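Local coordinates for regulatory protein RecX (Lactobacillus reuteri, PDB 3D5L) that probably modulates the activity of the recombinase RecA, as a member of the RecX family of DNA-repair regulators, at residues T56-Y70 and K84-I98. Residues are numbered along the deposited sequence; the frame is centred on the assembly and turned at random.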
loop_
_atom_site.group_PDB
_atom_site.type_symbol
_atom_site.label_atom_id
_atom_site.label_comp_id
_atom_site.label_asym_id
_atom_site.label_seq_id
_atom_site.Cartn_x
_atom_site.Cartn_y
_atom_site.Cartn_z
ATOM N N THR A 56 1.416 9.053 -24.772
ATOM C CA THR A 56 1.751 9.341 -23.376
ATOM C C THR A 56 0.631 8.882 -22.444
ATOM O O THR A 56 0.888 8.332 -21.370
ATOM C CB THR A 56 1.979 10.857 -23.132
ATOM O OG1 THR A 56 2.935 11.366 -24.076
ATOM C CG2 THR A 56 2.504 11.088 -21.720
ATOM N N ALA A 57 -0.609 9.124 -22.852
ATOM C CA ALA A 57 -1.757 8.724 -22.049
ATOM C C ALA A 57 -1.811 7.200 -21.959
ATOM O O ALA A 57 -2.074 6.654 -20.891
ATOM C CB ALA A 57 -3.041 9.262 -22.658
ATOM N N ASP A 58 -1.552 6.518 -23.074
ATOM C CA ASP A 58 -1.563 5.052 -23.093
ATOM C C ASP A 58 -0.422 4.501 -22.231
ATOM O O ASP A 58 -0.550 3.423 -21.654
ATOM C CB ASP A 58 -1.426 4.520 -24.529
ATOM C CG ASP A 58 -1.551 2.996 -24.607
ATOM O OD1 ASP A 58 -2.601 2.456 -24.184
ATOM O OD2 ASP A 58 -0.601 2.331 -25.085
ATOM N N GLN A 59 0.684 5.240 -22.129
ATOM C CA GLN A 59 1.799 4.781 -21.304
ATOM C C GLN A 59 1.352 4.833 -19.852
ATOM O O GLN A 59 1.747 3.996 -19.044
ATOM C CB GLN A 59 3.025 5.685 -21.457
ATOM C CG GLN A 59 3.537 5.876 -22.885
ATOM C CD GLN A 59 4.619 6.956 -22.970
ATOM O OE1 GLN A 59 4.969 7.419 -24.062
ATOM N NE2 GLN A 59 5.152 7.362 -21.814
ATOM N N GLN A 60 0.535 5.829 -19.520
ATOM C CA GLN A 60 0.054 5.976 -18.152
ATOM C C GLN A 60 -1.013 4.928 -17.871
ATOM O O GLN A 60 -0.987 4.290 -16.826
ATOM C CB GLN A 60 -0.518 7.379 -17.916
ATOM C CG GLN A 60 -0.863 7.649 -16.447
ATOM C CD GLN A 60 -1.362 9.063 -16.197
ATOM O OE1 GLN A 60 -0.711 10.043 -16.569
ATOM N NE2 GLN A 60 -2.521 9.175 -15.561
ATOM N N ALA A 61 -1.927 4.741 -18.820
ATOM C CA ALA A 61 -3.001 3.760 -18.674
ATOM C C ALA A 61 -2.422 2.365 -18.455
ATOM O O ALA A 61 -2.983 1.564 -17.710
ATOM C CB ALA A 61 -3.908 3.772 -19.909
ATOM N N LYS A 62 -1.291 2.083 -19.098
ATOM C CA LYS A 62 -0.629 0.787 -18.953
ATOM C C LYS A 62 -0.056 0.590 -17.546
ATOM O O LYS A 62 -0.096 -0.515 -17.006
ATOM C CB LYS A 62 0.501 0.654 -19.972
ATOM C CG LYS A 62 0.040 0.756 -21.409
ATOM C CD LYS A 62 -0.279 -0.592 -21.997
ATOM C CE LYS A 62 0.963 -1.181 -22.616
ATOM N NZ LYS A 62 1.521 -0.197 -23.576
ATOM N N ALA A 63 0.478 1.653 -16.950
ATOM C CA ALA A 63 1.058 1.536 -15.609
ATOM C C ALA A 63 -0.090 1.342 -14.627
ATOM O O ALA A 63 0.017 0.620 -13.636
ATOM C CB ALA A 63 1.863 2.792 -15.261
ATOM N N TYR A 64 -1.203 1.986 -14.929
ATOM C CA TYR A 64 -2.374 1.871 -14.095
ATOM C C TYR A 64 -2.836 0.416 -14.090
ATOM O O TYR A 64 -3.112 -0.144 -13.029
ATOM C CB TYR A 64 -3.484 2.774 -14.631
ATOM C CG TYR A 64 -4.733 2.713 -13.792
ATOM C CD1 TYR A 64 -4.769 3.296 -12.518
ATOM C CD2 TYR A 64 -5.871 2.055 -14.253
ATOM C CE1 TYR A 64 -5.914 3.224 -11.721
ATOM C CE2 TYR A 64 -7.019 1.976 -13.464
ATOM C CZ TYR A 64 -7.031 2.568 -12.202
ATOM O OH TYR A 64 -8.177 2.529 -11.447
ATOM N N SER A 65 -2.920 -0.188 -15.278
ATOM C CA SER A 65 -3.343 -1.588 -15.420
ATOM C C SER A 65 -2.460 -2.501 -14.594
ATOM O O SER A 65 -2.948 -3.397 -13.908
ATOM C CB SER A 65 -3.256 -2.039 -16.881
ATOM O OG SER A 65 -4.094 -1.258 -17.700
ATOM N N ARG A 66 -1.149 -2.288 -14.675
ATOM C CA ARG A 66 -0.220 -3.110 -13.910
ATOM C C ARG A 66 -0.403 -2.933 -12.392
ATOM O O ARG A 66 -0.184 -3.877 -11.635
ATOM C CB ARG A 66 1.210 -2.795 -14.321
ATOM C CG ARG A 66 1.487 -3.112 -15.778
ATOM C CD ARG A 66 2.969 -3.296 -16.015
ATOM N NE ARG A 66 3.541 -4.213 -15.031
ATOM C CZ ARG A 66 4.816 -4.587 -15.012
ATOM N NH1 ARG A 66 5.655 -4.125 -15.932
ATOM N NH2 ARG A 66 5.256 -5.396 -14.058
ATOM N N MET A 67 -0.789 -1.738 -11.934
ATOM C CA MET A 67 -1.018 -1.570 -10.504
ATOM C C MET A 67 -2.294 -2.361 -10.166
ATOM O O MET A 67 -2.439 -2.845 -9.045
ATOM C CB MET A 67 -1.185 -0.089 -10.113
ATOM C CG MET A 67 0.105 0.753 -10.173
ATOM S SD MET A 67 1.532 -0.027 -9.304
ATOM C CE MET A 67 2.178 -1.168 -10.584
ATOM N N LEU A 68 -3.202 -2.501 -11.139
ATOM C CA LEU A 68 -4.433 -3.267 -10.918
ATOM C C LEU A 68 -4.105 -4.735 -10.707
ATOM O O LEU A 68 -4.764 -5.408 -9.923
ATOM C CB LEU A 68 -5.411 -3.141 -12.101
ATOM C CG LEU A 68 -6.046 -1.770 -12.320
ATOM C CD1 LEU A 68 -7.189 -1.894 -13.327
ATOM C CD2 LEU A 68 -6.550 -1.219 -10.979
ATOM N N ASP A 69 -3.098 -5.233 -11.422
ATOM C CA ASP A 69 -2.674 -6.624 -11.274
ATOM C C ASP A 69 -1.905 -6.764 -9.948
ATOM O O ASP A 69 -2.009 -7.767 -9.264
ATOM C CB ASP A 69 -1.749 -7.054 -12.426
ATOM C CG ASP A 69 -2.423 -6.989 -13.789
ATOM O OD1 ASP A 69 -3.619 -7.340 -13.890
ATOM O OD2 ASP A 69 -1.743 -6.609 -14.777
ATOM N N TYR A 70 -1.127 -5.742 -9.604
ATOM C CA TYR A 70 -0.336 -5.728 -8.381
ATOM C C TYR A 70 -1.232 -5.803 -7.150
ATOM O O TYR A 70 -0.941 -6.505 -6.176
ATOM C CB TYR A 70 0.517 -4.450 -8.344
ATOM C CG TYR A 70 1.371 -4.302 -7.107
ATOM C CD1 TYR A 70 2.256 -5.316 -6.720
ATOM C CD2 TYR A 70 1.300 -3.150 -6.315
ATOM C CE1 TYR A 70 3.046 -5.186 -5.581
ATOM C CE2 TYR A 70 2.094 -3.012 -5.166
ATOM C CZ TYR A 70 2.958 -4.041 -4.812
ATOM O OH TYR A 70 3.731 -3.943 -3.679
ATOM N N LYS A 84 6.216 0.665 -5.878
ATOM C CA LYS A 84 6.020 -0.239 -7.005
ATOM C C LYS A 84 6.115 0.480 -8.351
ATOM O O LYS A 84 6.670 -0.048 -9.303
ATOM C CB LYS A 84 4.652 -0.910 -6.896
ATOM C CG LYS A 84 4.663 -2.393 -7.200
ATOM C CD LYS A 84 4.749 -2.723 -8.667
ATOM C CE LYS A 84 4.924 -4.238 -8.825
ATOM N NZ LYS A 84 4.956 -4.715 -10.228
ATOM N N LEU A 85 5.546 1.679 -8.430
ATOM C CA LEU A 85 5.586 2.440 -9.668
ATOM C C LEU A 85 7.019 2.840 -9.926
ATOM O O LEU A 85 7.471 2.855 -11.072
ATOM C CB LEU A 85 4.695 3.674 -9.565
ATOM C CG LEU A 85 3.202 3.345 -9.613
ATOM C CD1 LEU A 85 2.391 4.558 -9.206
ATOM C CD2 LEU A 85 2.833 2.861 -11.017
ATOM N N LYS A 86 7.728 3.173 -8.850
ATOM C CA LYS A 86 9.132 3.540 -8.953
ATOM C C LYS A 86 9.920 2.313 -9.417
ATOM O O LYS A 86 10.799 2.417 -10.273
ATOM C CB LYS A 86 9.661 4.029 -7.598
ATOM C CG LYS A 86 9.150 5.410 -7.180
ATOM C CD LYS A 86 9.829 5.911 -5.904
ATOM C CE LYS A 86 9.775 7.454 -5.805
ATOM N NZ LYS A 86 8.921 7.982 -4.690
ATOM N N GLU A 87 9.590 1.146 -8.865
ATOM C CA GLU A 87 10.273 -0.095 -9.234
ATOM C C GLU A 87 10.226 -0.397 -10.741
ATOM O O GLU A 87 11.219 -0.849 -11.315
ATOM C CB GLU A 87 9.688 -1.279 -8.447
ATOM C CG GLU A 87 10.365 -2.624 -8.717
ATOM C CD GLU A 87 9.893 -3.738 -7.771
ATOM O OE1 GLU A 87 10.097 -3.608 -6.541
ATOM O OE2 GLU A 87 9.324 -4.750 -8.263
ATOM N N ILE A 88 9.090 -0.160 -11.388
ATOM C CA ILE A 88 9.007 -0.438 -12.824
ATOM C C ILE A 88 9.254 0.824 -13.652
ATOM O O ILE A 88 8.755 0.972 -14.769
ATOM C CB ILE A 88 7.640 -1.071 -13.219
ATOM C CG1 ILE A 88 6.501 -0.083 -12.988
ATOM C CG2 ILE A 88 7.413 -2.337 -12.406
ATOM C CD1 ILE A 88 5.155 -0.562 -13.536
ATOM N N ASP A 89 10.042 1.722 -13.068
ATOM C CA ASP A 89 10.427 2.987 -13.671
ATOM C C ASP A 89 9.304 3.749 -14.374
ATOM O O ASP A 89 9.348 3.993 -15.580
ATOM C CB ASP A 89 11.588 2.763 -14.640
ATOM C CG ASP A 89 12.256 4.061 -15.048
ATOM O OD1 ASP A 89 12.602 4.871 -14.153
ATOM O OD2 ASP A 89 12.438 4.268 -16.267
ATOM N N THR A 90 8.302 4.146 -13.608
ATOM C CA THR A 90 7.192 4.889 -14.169
ATOM C C THR A 90 7.559 6.370 -14.173
ATOM O O THR A 90 8.152 6.871 -13.215
ATOM C CB THR A 90 5.923 4.676 -13.323
ATOM O OG1 THR A 90 5.606 3.279 -13.292
ATOM C CG2 THR A 90 4.750 5.438 -13.903
ATOM N N PRO A 91 7.239 7.089 -15.267
ATOM C CA PRO A 91 7.568 8.517 -15.293
ATOM C C PRO A 91 7.005 9.163 -14.024
ATOM O O PRO A 91 5.880 8.866 -13.611
ATOM C CB PRO A 91 6.889 8.989 -16.566
ATOM C CG PRO A 91 7.112 7.806 -17.475
ATOM C CD PRO A 91 6.757 6.638 -16.587
ATOM N N GLU A 92 7.798 10.032 -13.401
ATOM C CA GLU A 92 7.407 10.680 -12.152
ATOM C C GLU A 92 6.157 11.546 -12.248
ATOM O O GLU A 92 5.509 11.829 -11.234
ATOM C CB GLU A 92 8.582 11.503 -11.619
ATOM C CG GLU A 92 8.426 11.965 -10.180
ATOM C CD GLU A 92 8.098 10.823 -9.218
ATOM O OE1 GLU A 92 8.844 9.807 -9.178
ATOM O OE2 GLU A 92 7.090 10.956 -8.490
ATOM N N GLU A 93 5.807 11.968 -13.458
ATOM C CA GLU A 93 4.617 12.791 -13.616
ATOM C C GLU A 93 3.358 11.911 -13.594
ATOM O O GLU A 93 2.245 12.427 -13.519
ATOM C CB GLU A 93 4.677 13.605 -14.922
ATOM C CG GLU A 93 4.764 12.761 -16.191
ATOM C CD GLU A 93 6.184 12.617 -16.697
ATOM O OE1 GLU A 93 7.115 12.609 -15.857
ATOM O OE2 GLU A 93 6.368 12.507 -17.935
ATOM N N PHE A 94 3.537 10.589 -13.656
ATOM C CA PHE A 94 2.391 9.669 -13.632
ATOM C C PHE A 94 2.031 9.193 -12.228
ATOM O O PHE A 94 0.899 8.770 -11.988
ATOM C CB PHE A 94 2.643 8.400 -14.470
ATOM C CG PHE A 94 2.903 8.649 -15.923
ATOM C CD1 PHE A 94 2.530 9.843 -16.525
ATOM C CD2 PHE A 94 3.485 7.660 -16.705
ATOM C CE1 PHE A 94 2.728 10.045 -17.875
ATOM C CE2 PHE A 94 3.686 7.856 -18.065
ATOM C CZ PHE A 94 3.307 9.051 -18.650
ATOM N N VAL A 95 3.000 9.241 -11.318
ATOM C CA VAL A 95 2.802 8.775 -9.950
ATOM C C VAL A 95 1.563 9.341 -9.260
ATOM O O VAL A 95 0.619 8.605 -8.955
ATOM C CB VAL A 95 4.036 9.091 -9.059
ATOM C CG1 VAL A 95 3.801 8.572 -7.645
ATOM C CG2 VAL A 95 5.286 8.468 -9.653
ATOM N N GLU A 96 1.582 10.645 -9.008
ATOM C CA GLU A 96 0.480 11.315 -8.330
ATOM C C GLU A 96 -0.878 11.103 -9.016
ATOM O O GLU A 96 -1.872 10.880 -8.333
ATOM C CB GLU A 96 0.793 12.816 -8.188
ATOM C CG GLU A 96 -0.023 13.538 -7.111
ATOM C CD GLU A 96 0.078 12.879 -5.729
ATOM O OE1 GLU A 96 1.215 12.682 -5.225
ATOM O OE2 GLU A 96 -0.989 12.558 -5.147
ATOM N N PRO A 97 -0.943 11.189 -10.365
ATOM C CA PRO A 97 -2.223 10.984 -11.059
ATOM C C PRO A 97 -2.767 9.566 -10.844
ATOM O O PRO A 97 -3.954 9.380 -10.601
ATOM C CB PRO A 97 -1.878 11.253 -12.529
ATOM C CG PRO A 97 -0.783 12.264 -12.429
ATOM C CD PRO A 97 0.070 11.702 -11.304
ATOM N N ILE A 98 -1.891 8.568 -10.936
ATOM C CA ILE A 98 -2.286 7.173 -10.735
ATOM C C ILE A 98 -2.704 6.933 -9.284
ATOM O O ILE A 98 -3.693 6.254 -9.034
ATOM C CB ILE A 98 -1.124 6.207 -11.152
ATOM C CG1 ILE A 98 -1.047 6.147 -12.681
ATOM C CG2 ILE A 98 -1.318 4.806 -10.556
ATOM C CD1 ILE A 98 0.068 5.285 -13.215
#
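Lys-84 lays its aliphatic chain across one face of the Tyr-70 ring: CG stands over the ring centre, 3.3 Å from the centroid, in a CH-pi contact. A bend at chi2 (-77°) brings Lys-84 CD to 3.6 Å from Met-67 CE, while Lys-84 CE lies over the Tyr-70 ring near CD1. With an alanine at Tyr-70 this chain would lose its support and would probably be left free to turn. Met-67, itself folded at chi2 and chi3, presses CG and SD against Leu-85 CD2. At the other end of segment 56-70, Phe-94 lies between Gln-60 CB, 4.0 Å from its centroid and almost on the ring normal, and Pro-91 CB on the opposite face. The Gln-60 amide, its plane 53° from the ring's, brings OE1 to 3.2 Å from Phe-94 CD1. Thr-56 CG2 meets the ring edge in plane. Between these ends, Ile-98 enters knob-into-hole among Gln-60, Ala-63, Tyr-64 and Met-67, its CD1 3.7 Å from Ala-63 CB. Farther out, a Schellman motif with Asp-89 as C-prime residue ends helix 78-87. Thr-90 N and Thr-90 OG1 both bond Leu-85 O, the hydroxyl at 2.9 Å. The axes of segments 56-70 and 92-98 cross at -56°, 10.5 Å apart at closest approach. Apolar side chains and the aliphatic parts of Gln-60 and Lys-84 pack a long helix on the next two, characteristic of the first three-helix, helix-turn-helix-related domain of RecX.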